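Local coordinates for protein acetyltransferase, GNAT family (Streptococcus agalactiae 2603V/R, PDB 2PC1) that probably transfers an acyl group, most likely acetyl from acetyl-CoA as in other GNAT-family acetyltransferases, to an acceptor substrate, at residues A[31-36]-A[80-85]; A[102-107]-A[179-184]. All coordinates share one frame; numbering follows the deposited sequence.

Contact 1 (A[31-36]-A[80-85]); sequences DQIMLL and GMLATY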
loop_
_atom_site.group_PDB
_atom_site.type_symbol
_atom_site.label_atom_id
_atom_site.label_comp_id
_atom_site.label_asym_id
_atom_site.label_seq_id
_atom_site.Cartn_x
_atom_site.Cartn_y
_atom_site.Cartn_z
ATOM N N ASP A 31 -10.967 14.449 2.370
ATOM C CA ASP A 31 -11.987 14.241 1.347
ATOM C C ASP A 31 -11.367 13.843 0.031
ATOM O O ASP A 31 -11.902 12.984 -0.679
ATOM C CB ASP A 31 -12.854 15.487 1.168
ATOM C CG ASP A 31 -13.724 15.770 2.367
ATOM O OD1 ASP A 31 -14.000 14.845 3.146
ATOM O OD2 ASP A 31 -14.106 16.941 2.544
ATOM N N GLN A 32 -10.243 14.442 -0.339
ATOM C CA GLN A 32 -9.547 14.089 -1.531
ATOM C C GLN A 32 -9.099 12.634 -1.470
ATOM O O GLN A 32 -9.141 11.924 -2.454
ATOM C CB GLN A 32 -8.328 14.986 -1.762
ATOM C CG GLN A 32 -8.625 16.407 -2.126
ATOM C CD GLN A 32 -7.379 17.253 -1.952
ATOM O OE1 GLN A 32 -6.480 17.242 -2.790
ATOM N NE2 GLN A 32 -7.299 17.950 -0.830
ATOM N N ILE A 33 -8.580 12.205 -0.322
ATOM C CA ILE A 33 -8.153 10.825 -0.181
ATOM C C ILE A 33 -9.374 9.922 -0.325
ATOM O O ILE A 33 -9.303 8.904 -0.982
ATOM C CB ILE A 33 -7.424 10.603 1.161
ATOM C CG1 ILE A 33 -6.108 11.403 1.181
ATOM C CG2 ILE A 33 -7.194 9.111 1.403
ATOM C CD1 ILE A 33 -5.494 11.550 2.557
HETATM N N MSE A 34 -10.494 10.306 0.276
HETATM C CA MSE A 34 -11.656 9.426 0.219
HETATM C C MSE A 34 -12.184 9.298 -1.192
HETATM O O MSE A 34 -12.676 8.233 -1.581
HETATM C CB MSE A 34 -12.745 9.895 1.172
HETATM C CG MSE A 34 -12.463 9.648 2.658
HETATM SE SE MSE A 34 -11.581 7.984 3.083
HETATM C CE MSE A 34 -12.498 6.921 2.713
ATOM N N LEU A 35 -12.102 10.370 -1.971
ATOM C CA LEU A 35 -12.496 10.279 -3.387
ATOM C C LEU A 35 -11.651 9.249 -4.085
ATOM O O LEU A 35 -12.167 8.417 -4.855
ATOM C CB LEU A 35 -12.351 11.636 -4.090
ATOM C CG LEU A 35 -13.377 12.678 -3.683
ATOM C CD1 LEU A 35 -12.945 14.107 -4.063
ATOM C CD2 LEU A 35 -14.752 12.364 -4.280
ATOM N N LEU A 36 -10.342 9.252 -3.832
ATOM C CA LEU A 36 -9.425 8.330 -4.445
ATOM C C LEU A 36 -9.716 6.928 -3.980
ATOM O O LEU A 36 -9.781 6.012 -4.784
ATOM C CB LEU A 36 -7.966 8.719 -4.105
ATOM C CG LEU A 36 -6.849 7.749 -4.484
ATOM C CD1 LEU A 36 -6.894 7.340 -5.959
ATOM C CD2 LEU A 36 -5.489 8.368 -4.151
ATOM N N GLY A 80 0.155 18.770 -9.244
ATOM C CA GLY A 80 -0.636 19.515 -8.264
ATOM C C GLY A 80 -1.880 18.812 -7.729
ATOM O O GLY A 80 -2.643 19.406 -6.975
HETATM N N MSE A 81 -2.069 17.548 -8.103
HETATM C CA MSE A 81 -3.266 16.785 -7.750
HETATM C C MSE A 81 -2.900 15.599 -6.864
HETATM O O MSE A 81 -1.897 14.948 -7.092
HETATM C CB MSE A 81 -3.945 16.280 -9.023
HETATM C CG MSE A 81 -3.960 17.302 -10.159
HETATM SE SE MSE A 81 -5.735 17.771 -10.779
HETATM C CE MSE A 81 -6.457 18.173 -9.112
ATOM N N LEU A 82 -3.740 15.313 -5.873
ATOM C CA LEU A 82 -3.537 14.157 -5.005
ATOM C C LEU A 82 -3.876 12.914 -5.800
ATOM O O LEU A 82 -5.046 12.675 -6.112
ATOM C CB LEU A 82 -4.390 14.278 -3.721
ATOM C CG LEU A 82 -3.874 13.448 -2.535
ATOM C CD1 LEU A 82 -4.333 14.049 -1.186
ATOM C CD2 LEU A 82 -4.303 12.000 -2.681
ATOM N N ALA A 83 -2.851 12.128 -6.140
ATOM C CA ALA A 83 -2.963 11.028 -7.070
ATOM C C ALA A 83 -2.866 9.632 -6.455
ATOM O O ALA A 83 -3.328 8.645 -7.028
ATOM C CB ALA A 83 -1.897 11.176 -8.121
ATOM N N THR A 84 -2.171 9.504 -5.329
ATOM C CA THR A 84 -1.927 8.215 -4.722
ATOM C C THR A 84 -1.983 8.376 -3.208
ATOM O O THR A 84 -1.728 9.436 -2.670
ATOM C CB THR A 84 -0.556 7.640 -5.091
ATOM O OG1 THR A 84 0.484 8.522 -4.633
ATOM C CG2 THR A 84 -0.394 7.453 -6.603
ATOM N N TYR A 85 -2.245 7.264 -2.553
ATOM C CA TYR A 85 -2.300 7.162 -1.098
ATOM C C TYR A 85 -1.741 5.838 -0.660
ATOM O O TYR A 85 -1.963 4.819 -1.339
ATOM C CB TYR A 85 -3.756 7.263 -0.625
ATOM C CG TYR A 85 -3.880 7.112 0.872
ATOM C CD1 TYR A 85 -3.719 8.201 1.674
ATOM C CD2 TYR A 85 -4.144 5.883 1.468
ATOM C CE1 TYR A 85 -3.817 8.088 3.048
ATOM C CE2 TYR A 85 -4.239 5.759 2.834
ATOM C CZ TYR A 85 -4.054 6.853 3.608
ATOM O OH TYR A 85 -4.144 6.775 4.997
HETATM O O HOH W 1 -6.222 16.753 -5.378
#
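Ile-33 lays its methyl CG2 over one face of the Tyr-85 ring, 4.0 Å from the ring centroid and 25° off the normal, a CH-pi contact displaced toward the CD1 rim. The CG1-CD1 branch also lies by the CD1-CE1 side of the ring, and Ile-33 CG1 is 4.0 Å from Leu-82 CD1 as well. A beta-branched residue suits this place: one methyl sits over the face while the second branch flanks the ring and reaches the leucine. One turn on, Leu-36 extends its CG anti to the backbone N (chi1 171°) and drives CD2 against the strand's main chain, 3.6 Å from Thr-84 CA, where Ala-83 and Thr-84 both face Gly-76 in a classic beta bulge. The axes of segments 31-36 and 81-85 make an angle of 68° in this part of the GNAT sheet. At the outer end Gln-32 OE1 lies 3.7 Å from Leu-82 CB, and one water joins the segments, donating to Gln-32 OE1 at 2.6 Å and accepting from Leu-82 N at 2.9 Å. Tyr-85 OH bonds to Asp-67, so the ring can offer the helix an apolar surface; dispersion carries the interface, with water-mediated polarity at its rim.

Contact 2 (A[102-107]-A[179-184]); sequences GKWLHD and AYQKIK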
loop_
_atom_site.group_PDB
_atom_site.type_symbol
_atom_site.label_atom_id
_atom_site.label_comp_id
_atom_site.label_asym_id
_atom_site.label_seq_id
_atom_site.Cartn_x
_atom_site.Cartn_y
_atom_site.Cartn_z
ATOM N N GLY A 102 4.954 -21.219 2.619
ATOM C CA GLY A 102 6.088 -20.362 2.414
ATOM C C GLY A 102 6.557 -19.795 3.726
ATOM O O GLY A 102 6.127 -20.214 4.803
ATOM N N LYS A 103 7.457 -18.835 3.641
ATOM C CA LYS A 103 8.101 -18.258 4.805
ATOM C C LYS A 103 8.721 -16.938 4.379
ATOM O O LYS A 103 8.964 -16.717 3.204
ATOM C CB LYS A 103 9.174 -19.196 5.349
ATOM C CG LYS A 103 10.283 -19.474 4.434
ATOM C CD LYS A 103 11.276 -20.448 5.101
ATOM N N TRP A 104 8.969 -16.078 5.332
ATOM C CA TRP A 104 9.588 -14.791 5.040
ATOM C C TRP A 104 11.064 -14.987 4.715
ATOM O O TRP A 104 11.673 -16.035 5.035
ATOM C CB TRP A 104 9.419 -13.856 6.223
ATOM C CG TRP A 104 8.012 -13.462 6.511
ATOM C CD1 TRP A 104 7.215 -13.880 7.552
ATOM C CD2 TRP A 104 7.218 -12.578 5.742
ATOM N NE1 TRP A 104 5.991 -13.292 7.475
ATOM C CE2 TRP A 104 5.949 -12.496 6.360
ATOM C CE3 TRP A 104 7.454 -11.828 4.585
ATOM C CZ2 TRP A 104 4.931 -11.686 5.864
ATOM C CZ3 TRP A 104 6.453 -11.029 4.110
ATOM C CH2 TRP A 104 5.201 -10.964 4.756
ATOM N N LEU A 105 11.664 -13.996 4.062
ATOM C CA LEU A 105 13.067 -14.062 3.717
ATOM C C LEU A 105 13.916 -14.112 4.973
ATOM O O LEU A 105 14.984 -14.711 4.966
ATOM C CB LEU A 105 13.454 -12.858 2.872
ATOM C CG LEU A 105 12.696 -12.699 1.564
ATOM C CD1 LEU A 105 13.169 -11.438 0.878
ATOM C CD2 LEU A 105 12.888 -13.891 0.672
ATOM N N HIS A 106 13.465 -13.416 6.012
ATOM C CA HIS A 106 14.000 -13.521 7.378
ATOM C C HIS A 106 12.900 -13.091 8.334
ATOM O O HIS A 106 11.975 -12.382 7.922
ATOM C CB HIS A 106 15.337 -12.743 7.615
ATOM C CG HIS A 106 15.217 -11.242 7.598
ATOM N ND1 HIS A 106 14.499 -10.528 8.540
ATOM C CD2 HIS A 106 15.769 -10.313 6.780
ATOM C CE1 HIS A 106 14.585 -9.233 8.275
ATOM N NE2 HIS A 106 15.342 -9.078 7.205
ATOM N N ASP A 107 13.059 -13.430 9.622
ATOM C CA ASP A 107 11.961 -13.297 10.578
ATOM C C ASP A 107 12.121 -12.133 11.555
ATOM O O ASP A 107 11.626 -12.182 12.673
ATOM C CB ASP A 107 11.767 -14.608 11.350
ATOM C CG ASP A 107 10.363 -14.741 11.934
ATOM O OD1 ASP A 107 9.445 -14.029 11.461
ATOM O OD2 ASP A 107 10.178 -15.554 12.862
ATOM N N ALA A 179 1.695 -12.661 0.513
ATOM C CA ALA A 179 2.627 -11.876 1.270
ATOM C C ALA A 179 3.932 -11.705 0.498
ATOM O O ALA A 179 4.477 -12.678 -0.040
ATOM C CB ALA A 179 2.914 -12.589 2.573
ATOM N N TYR A 180 4.458 -10.490 0.484
ATOM C CA TYR A 180 5.613 -10.070 -0.287
ATOM C C TYR A 180 6.618 -9.329 0.607
ATOM O O TYR A 180 6.235 -8.592 1.520
ATOM C CB TYR A 180 5.195 -9.132 -1.406
ATOM C CG TYR A 180 4.449 -9.796 -2.517
ATOM C CD1 TYR A 180 3.097 -10.029 -2.442
ATOM C CD2 TYR A 180 5.105 -10.190 -3.664
ATOM C CE1 TYR A 180 2.401 -10.625 -3.458
ATOM C CE2 TYR A 180 4.420 -10.801 -4.715
ATOM C CZ TYR A 180 3.070 -11.012 -4.605
ATOM O OH TYR A 180 2.356 -11.600 -5.633
ATOM N N GLN A 181 7.908 -9.494 0.312
ATOM C CA GLN A 181 8.965 -8.825 1.055
ATOM C C GLN A 181 10.059 -8.352 0.110
ATOM O O GLN A 181 10.448 -9.066 -0.818
ATOM C CB GLN A 181 9.534 -9.778 2.100
ATOM C CG GLN A 181 10.646 -9.218 2.975
ATOM C CD GLN A 181 11.083 -10.195 4.055
ATOM O OE1 GLN A 181 10.797 -11.378 3.995
ATOM N NE2 GLN A 181 11.801 -9.685 5.052
ATOM N N LYS A 182 10.525 -7.143 0.368
ATOM C CA LYS A 182 11.657 -6.551 -0.332
ATOM C C LYS A 182 12.669 -6.114 0.682
ATOM O O LYS A 182 12.310 -5.467 1.674
ATOM C CB LYS A 182 11.198 -5.342 -1.126
ATOM C CG LYS A 182 12.342 -4.574 -1.771
ATOM C CD LYS A 182 11.828 -3.408 -2.568
ATOM C CE LYS A 182 12.968 -2.625 -3.212
ATOM N NZ LYS A 182 13.590 -3.299 -4.342
ATOM N N ILE A 183 13.928 -6.479 0.464
ATOM C CA ILE A 183 15.027 -5.946 1.242
ATOM C C ILE A 183 15.737 -4.888 0.382
ATOM O O ILE A 183 16.254 -5.205 -0.703
ATOM C CB ILE A 183 16.027 -7.055 1.621
ATOM C CG1 ILE A 183 15.339 -8.231 2.332
ATOM C CG2 ILE A 183 17.118 -6.491 2.520
ATOM C CD1 ILE A 183 14.619 -7.897 3.541
ATOM N N LYS A 184 15.700 -3.644 0.838
ATOM C CA LYS A 184 16.356 -2.540 0.173
ATOM C C LYS A 184 17.871 -2.716 0.252
ATOM O O LYS A 184 18.423 -2.916 1.326
ATOM C CB LYS A 184 15.931 -1.230 0.845
ATOM C CG LYS A 184 16.376 0.029 0.174
ATOM C CD LYS A 184 15.875 1.216 0.967
ATOM C CE LYS A 184 16.181 2.510 0.294
ATOM N NZ LYS A 184 15.878 3.602 1.205
#
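Gln-181 reaches from strand 177-183 to Leu-105, tying the long loop between strands 81-91 and 111-119 onto one face of the mixed GNAT sheet. The direct polar link is a single hydrogen bond, Leu-105 N to Gln-181 OE1, 2.8 Å long with an N-H...O angle of 149°; the donor lies 25° out of the carbonyl plane. The glutamine is stretched almost straight, with CG anti to the backbone N, and this length lets its amide meet a main chain that makes no strand pairing with it. Its other end, NE2, bonds to Asp-144 of the adjacent strand, so the amide is held from both sides and its two ends are told apart by donor and acceptor.

Aromatic packing comes from Trp-104, whose large flat indole suits a buried position beside the strand. Its six-membered ring presents its edge, with CE3 3.4 Å from Gln-181 OE1, and ring and amide planes stand 82° apart. CZ3 comes to 3.6 Å from Tyr-180 O, also at the edge, while CH2 meets the methyl of Ala-179 at 3.6 Å; that small side chain lets the indole settle close to the strand. Trp-104 NE1 is bonded to Tyr-96 O, and Arg-146 makes a cation-pi contact with the ring.

Aliphatic contacts lie toward the exposed end. Leu-105 runs past Gln-181 in the opposite direction, and its CD1 touches Ile-183 CG1 at 4.1 Å. Leu-105 CB lies 3.2 Å from Gln-181 OE1, so the leucine may partly screen the polar bond.

An amide over an imidazole face completes the set: the two planes are steeply inclined, and Gln-181 NE2 sits 4.2 Å above the plane of the His-106 ring, over its centre.

How the contacts relate
Both contacts fasten an element onto the same mixed sheet, yet they lie on opposite sides of the chain's centre, with centres 30 Å apart and nearest atoms about 16 Å apart. Contact 1 is largely buried and sets a regular helix against strand 81-91; contact 2 is only partly buried and lays an irregular loop on strand 177-183. Their chemistry follows: the helix, whose backbone bonds are made internally, offers aliphatic branches and bridges to the strand through water, whereas the loop brings a main-chain N-H that a glutamine side chain accepts directly. Strand 81-91 links the two in sequence, since the loop of contact 2 follows it.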